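PDB 5HU7: putative polyketide synthase from Brevibacillus brevis, which probably removes water from beta-hydroxyacyl intermediates as the dehydratase domain of a trans-AT polyketide synthase, leaving the unsaturated chain. Local coordinates for residues Val140-Leu145 and Cys281-Ile287; Ser219-Ile224 and Leu260-Ser264. All blocks are in the same frame, centred on the assembly; numbering follows the deposited sequence.

Contact 1: Val140-Leu145 and Cys281-Ile287; sequences VPTLDL and CDEAGRI
Ile287 and Leu143 meet at about a right angle where a linker runs beside a beta hairpin. Ile287 CG1 lies anti to its own carbonyl carbon (chi1 -65°), and from there CD1 presses on Leu143 CG at 3.7 Å, while the ring of Pro141 is met on its CB and CG by the same methyl. One methyl thus touches two residues of the linker. CD2 of Leu143 is equally close to Ile287 CD1 (3.7 Å), whereas CD1 reaches Cys281 SG at 3.9 Å, and Leu145 CD2 arrives at that sulfur as well.

Leu145 CD1 drops onto the turn, close to Glu283 O and Gly285 N. Asp282 to Gly285 form a type I turn; Gly285 takes a positive phi of 92°, and its CA lies 3.5 Å from Leu143 O in a CA-H...O contact. Bonds from Asp282 N to Arg286 O and Gly285 N to Asp282 O make this consistent with a type I plus G1 bulge hairpin. The carboxylate of Asp282 steadies the turn: OD1 accepts Arg286 N at 2.9 Å from above the carboxylate plane and Ala284 N weakly. Two backbone bonds bind linker to hairpin, Leu143 N to Gly285 O at 2.8 Å and Ile287 N to Pro141 O at 3.1 Å, making a single bridge at Thr142 and Arg286. At the exposed border the bend at chi3 of Arg286 lays the edge of its guanidinium against Val140, with NH1 3.8 Å from Val140 CB.

The turn joins strands 276-281 and 287-298, and the linker follows strand 125-135 and leads into helix 145-150, with Asp144 at the N-cap. Tyr250 packs on Val140, Pro141 and Ile287, while Tyr258 and Leu260 of strand 258-263 back the leucines.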
# COMPACT_ATOMS: atom_id res chain seq x y z
N VAL A 140 -14.57 -28.41 9.33
CA VAL A 140 -14.43 -27.41 10.41
C VAL A 140 -14.84 -28.10 11.72
O VAL A 140 -15.92 -28.70 11.77
CB VAL A 140 -15.23 -26.12 10.13
CG1 VAL A 140 -15.29 -25.20 11.35
CG2 VAL A 140 -14.64 -25.39 8.93
N PRO A 141 -13.99 -28.11 12.77
CA PRO A 141 -14.37 -28.82 13.99
C PRO A 141 -15.40 -28.09 14.86
O PRO A 141 -15.68 -26.91 14.67
CB PRO A 141 -13.03 -29.03 14.71
CG PRO A 141 -12.18 -27.93 14.27
CD PRO A 141 -12.66 -27.48 12.91
N THR A 142 -15.99 -28.84 15.76
CA THR A 142 -17.03 -28.34 16.66
C THR A 142 -16.81 -28.83 18.07
O THR A 142 -16.08 -29.80 18.30
CB THR A 142 -18.41 -28.83 16.20
OG1 THR A 142 -18.40 -30.25 16.27
CG2 THR A 142 -18.76 -28.39 14.79
N LEU A 143 -17.48 -28.19 19.00
CA LEU A 143 -17.48 -28.57 20.41
C LEU A 143 -18.89 -28.88 20.79
O LEU A 143 -19.81 -28.22 20.31
CB LEU A 143 -16.98 -27.40 21.28
CG LEU A 143 -15.54 -26.95 21.05
CD1 LEU A 143 -15.16 -25.88 22.04
CD2 LEU A 143 -14.56 -28.12 21.18
N ASP A 144 -19.07 -29.89 21.63
CA ASP A 144 -20.37 -30.25 22.17
C ASP A 144 -20.40 -29.48 23.51
O ASP A 144 -19.87 -29.95 24.51
CB ASP A 144 -20.45 -31.78 22.36
CG ASP A 144 -21.81 -32.32 22.81
OD1 ASP A 144 -22.75 -31.51 22.98
OD2 ASP A 144 -21.93 -33.55 22.96
N LEU A 145 -20.92 -28.24 23.48
CA LEU A 145 -20.91 -27.36 24.66
C LEU A 145 -21.71 -27.91 25.83
O LEU A 145 -21.14 -28.02 26.91
CB LEU A 145 -21.35 -25.91 24.31
CG LEU A 145 -20.46 -25.18 23.31
CD1 LEU A 145 -21.10 -23.87 22.90
CD2 LEU A 145 -19.08 -24.96 23.87
N CYS A 281 -14.91 -20.84 19.93
CA CYS A 281 -16.11 -21.13 19.18
C CYS A 281 -17.22 -20.13 19.46
O CYS A 281 -17.12 -19.30 20.35
CB CYS A 281 -16.56 -22.55 19.52
SG CYS A 281 -17.21 -22.72 21.20
N ASP A 282 -18.28 -20.23 18.64
CA ASP A 282 -19.52 -19.43 18.75
C ASP A 282 -20.49 -20.08 19.76
O ASP A 282 -20.09 -21.03 20.43
CB ASP A 282 -20.17 -19.23 17.35
CG ASP A 282 -20.68 -20.48 16.65
OD1 ASP A 282 -20.74 -21.55 17.29
OD2 ASP A 282 -21.02 -20.39 15.44
N GLU A 283 -21.73 -19.56 19.88
CA GLU A 283 -22.81 -20.06 20.77
C GLU A 283 -23.17 -21.52 20.50
O GLU A 283 -23.59 -22.21 21.42
CB GLU A 283 -24.12 -19.26 20.56
CG GLU A 283 -24.09 -17.79 20.90
CD GLU A 283 -25.45 -17.13 20.79
OE1 GLU A 283 -25.92 -16.93 19.64
OE2 GLU A 283 -26.05 -16.80 21.84
N ALA A 284 -23.09 -21.95 19.23
CA ALA A 284 -23.42 -23.32 18.79
C ALA A 284 -22.26 -24.32 18.89
O ALA A 284 -22.47 -25.50 18.60
CB ALA A 284 -23.91 -23.27 17.35
N GLY A 285 -21.07 -23.91 19.28
CA GLY A 285 -19.94 -24.82 19.37
C GLY A 285 -19.11 -24.91 18.11
O GLY A 285 -18.12 -25.64 18.11
N ARG A 286 -19.47 -24.19 17.02
CA ARG A 286 -18.68 -24.21 15.79
C ARG A 286 -17.38 -23.43 16.01
O ARG A 286 -17.40 -22.22 16.28
CB ARG A 286 -19.46 -23.65 14.58
CG ARG A 286 -18.68 -23.75 13.24
CD ARG A 286 -19.52 -23.43 12.01
NE ARG A 286 -20.51 -24.47 11.71
CZ ARG A 286 -20.27 -25.61 11.06
NH1 ARG A 286 -19.04 -25.90 10.63
NH2 ARG A 286 -21.26 -26.48 10.84
N ILE A 287 -16.24 -24.13 15.91
CA ILE A 287 -14.93 -23.52 16.16
C ILE A 287 -14.53 -22.61 14.98
O ILE A 287 -14.62 -23.02 13.82
CB ILE A 287 -13.86 -24.63 16.42
CG1 ILE A 287 -14.19 -25.35 17.71
CG2 ILE A 287 -12.45 -24.03 16.48
CD1 ILE A 287 -13.58 -26.64 17.88

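Contact 2: Ser219-Ile224 and Leu260-Ser264; sequences STRYLI and LIRFS
With chi1 of 179°, Leu223 carries CG anti to its backbone N, and this sends CD2 out from the helix between Ile261 and Phe263 of the strand. Phe263, its CG anti to the carbonyl carbon at chi1 -72°, swings its ring back to the helix. The two side chains come from opposite directions, and CD2 settles over one face of the ring, 4.2 Å from the centroid and displaced toward the rim, a CH-pi contact. Leu223 CG meanwhile lies 3.7 Å from Phe263 CE2, and Ile224 CA comes to the edge of the ring near its plane.

Ile261 slides past Leu223 in the reverse sense, its CG2 3.8 Å from Leu223 CD2. Its other branch ends in CD1, 3.7 Å from Ser219 CB, so the hydrocarbon part of the serine does the touching. The hydroxyls of Ser219 and Thr220 turn to Ser215 O and Leu217 O of their own helix.

Helix 212-227 thus lies against strand 258-263, the short segments 9.1 Å apart at 40°, as a hot-dog helix does on its sheet. The union is wholly apolar: it rests on van der Waals packing and, probably, the burial of nonpolar surface, while the hydroxyls are satisfied within the helix.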
# COMPACT_ATOMS: atom_id res chain seq x y z
N SER A 219 -7.60 -17.09 32.74
CA SER A 219 -8.19 -18.41 32.52
C SER A 219 -7.11 -19.50 32.37
O SER A 219 -7.33 -20.62 32.82
CB SER A 219 -9.09 -18.40 31.29
OG SER A 219 -10.04 -17.34 31.31
N THR A 220 -5.99 -19.19 31.68
CA THR A 220 -4.89 -20.16 31.54
C THR A 220 -4.21 -20.33 32.88
O THR A 220 -3.89 -21.46 33.26
CB THR A 220 -3.89 -19.82 30.42
OG1 THR A 220 -3.14 -18.63 30.72
CG2 THR A 220 -4.53 -19.72 29.04
N ARG A 221 -4.04 -19.23 33.63
CA ARG A 221 -3.45 -19.26 34.97
C ARG A 221 -4.30 -20.11 35.92
O ARG A 221 -3.75 -20.82 36.77
CB ARG A 221 -3.29 -17.85 35.54
CG ARG A 221 -2.20 -17.06 34.85
CD ARG A 221 -2.31 -15.60 35.23
NE ARG A 221 -1.20 -14.81 34.71
CZ ARG A 221 -1.10 -13.49 34.83
NH1 ARG A 221 -2.06 -12.80 35.44
NH2 ARG A 221 -0.06 -12.84 34.33
N TYR A 222 -5.63 -20.06 35.77
CA TYR A 222 -6.56 -20.86 36.56
C TYR A 222 -6.38 -22.36 36.24
O TYR A 222 -6.46 -23.19 37.14
CB TYR A 222 -8.02 -20.40 36.35
CG TYR A 222 -9.03 -21.26 37.05
CD1 TYR A 222 -8.87 -21.62 38.39
CD2 TYR A 222 -10.15 -21.74 36.38
CE1 TYR A 222 -9.76 -22.48 39.02
CE2 TYR A 222 -11.05 -22.60 37.01
CZ TYR A 222 -10.87 -22.95 38.33
OH TYR A 222 -11.75 -23.77 39.00
N LEU A 223 -6.14 -22.70 34.96
CA LEU A 223 -5.89 -24.09 34.58
C LEU A 223 -4.54 -24.56 35.16
O LEU A 223 -4.47 -25.62 35.81
CB LEU A 223 -5.88 -24.23 33.03
CG LEU A 223 -5.61 -25.63 32.46
CD1 LEU A 223 -6.58 -26.68 33.00
CD2 LEU A 223 -5.63 -25.61 30.95
N ILE A 224 -3.48 -23.75 34.94
CA ILE A 224 -2.11 -24.01 35.40
C ILE A 224 -2.02 -24.19 36.93
O ILE A 224 -1.41 -25.17 37.36
CB ILE A 224 -1.13 -22.91 34.87
CG1 ILE A 224 -0.96 -23.06 33.33
CG2 ILE A 224 0.23 -22.99 35.58
CD1 ILE A 224 -0.44 -21.82 32.62
N LEU A 260 -12.29 -22.95 24.92
CA LEU A 260 -12.00 -24.21 25.60
C LEU A 260 -10.49 -24.27 25.69
O LEU A 260 -9.84 -24.16 24.66
CB LEU A 260 -12.53 -25.40 24.81
CG LEU A 260 -12.24 -26.79 25.42
CD1 LEU A 260 -12.94 -26.99 26.72
CD2 LEU A 260 -12.64 -27.86 24.47
N ILE A 261 -9.92 -24.36 26.89
CA ILE A 261 -8.48 -24.37 27.08
C ILE A 261 -8.10 -25.69 27.73
O ILE A 261 -8.73 -26.10 28.70
CB ILE A 261 -8.00 -23.18 27.97
CG1 ILE A 261 -8.45 -21.80 27.40
CG2 ILE A 261 -6.48 -23.20 28.14
CD1 ILE A 261 -8.66 -20.77 28.47
N ARG A 262 -7.05 -26.31 27.20
CA ARG A 262 -6.52 -27.59 27.66
C ARG A 262 -5.00 -27.52 27.60
O ARG A 262 -4.43 -26.64 26.95
CB ARG A 262 -6.92 -28.71 26.66
CG ARG A 262 -8.41 -29.04 26.53
CD ARG A 262 -8.56 -30.18 25.54
NE ARG A 262 -9.95 -30.51 25.17
CZ ARG A 262 -10.80 -31.27 25.86
NH1 ARG A 262 -10.43 -31.78 27.04
NH2 ARG A 262 -12.02 -31.51 25.40
N PHE A 263 -4.35 -28.51 28.19
CA PHE A 263 -2.90 -28.68 28.07
C PHE A 263 -2.70 -29.48 26.79
O PHE A 263 -3.47 -30.41 26.54
CB PHE A 263 -2.31 -29.49 29.21
CG PHE A 263 -2.27 -28.74 30.50
CD1 PHE A 263 -1.34 -27.72 30.70
CD2 PHE A 263 -3.19 -29.02 31.51
CE1 PHE A 263 -1.33 -26.99 31.88
CE2 PHE A 263 -3.15 -28.32 32.71
CZ PHE A 263 -2.22 -27.31 32.88
N SER A 264 -1.67 -29.12 26.00
CA SER A 264 -1.35 -29.83 24.75
C SER A 264 -0.73 -31.18 25.10
O SER A 264 0.00 -31.27 26.09
CB SER A 264 -0.43 -28.98 23.87
OG SER A 264 0.91 -29.01 24.33

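Overall arrangement
From the N terminus the chain builds the strands from 18-19 to 125-135, with helix 52-65, probably the first hot-dog half, then enters the linker 140-145. There opens the loop that contact 1 closes at 281-287, spanning most of the second half and leaving strand 287-298 to follow. Within this loop lies the smaller one of contact 2, from 219-224 to 260-264, without crossing it. Contact 1 ties the linker between the two hot-dog halves to the hairpin of strands 276-281 and 287-298; contact 2 seats helix 212-227 on strand 258-263. Their centres are about 18 Å apart, yet they touch directly, Leu143 CD2 lying 3.8 Å from Leu260 CD2, so strand 258-263 is common ground for both.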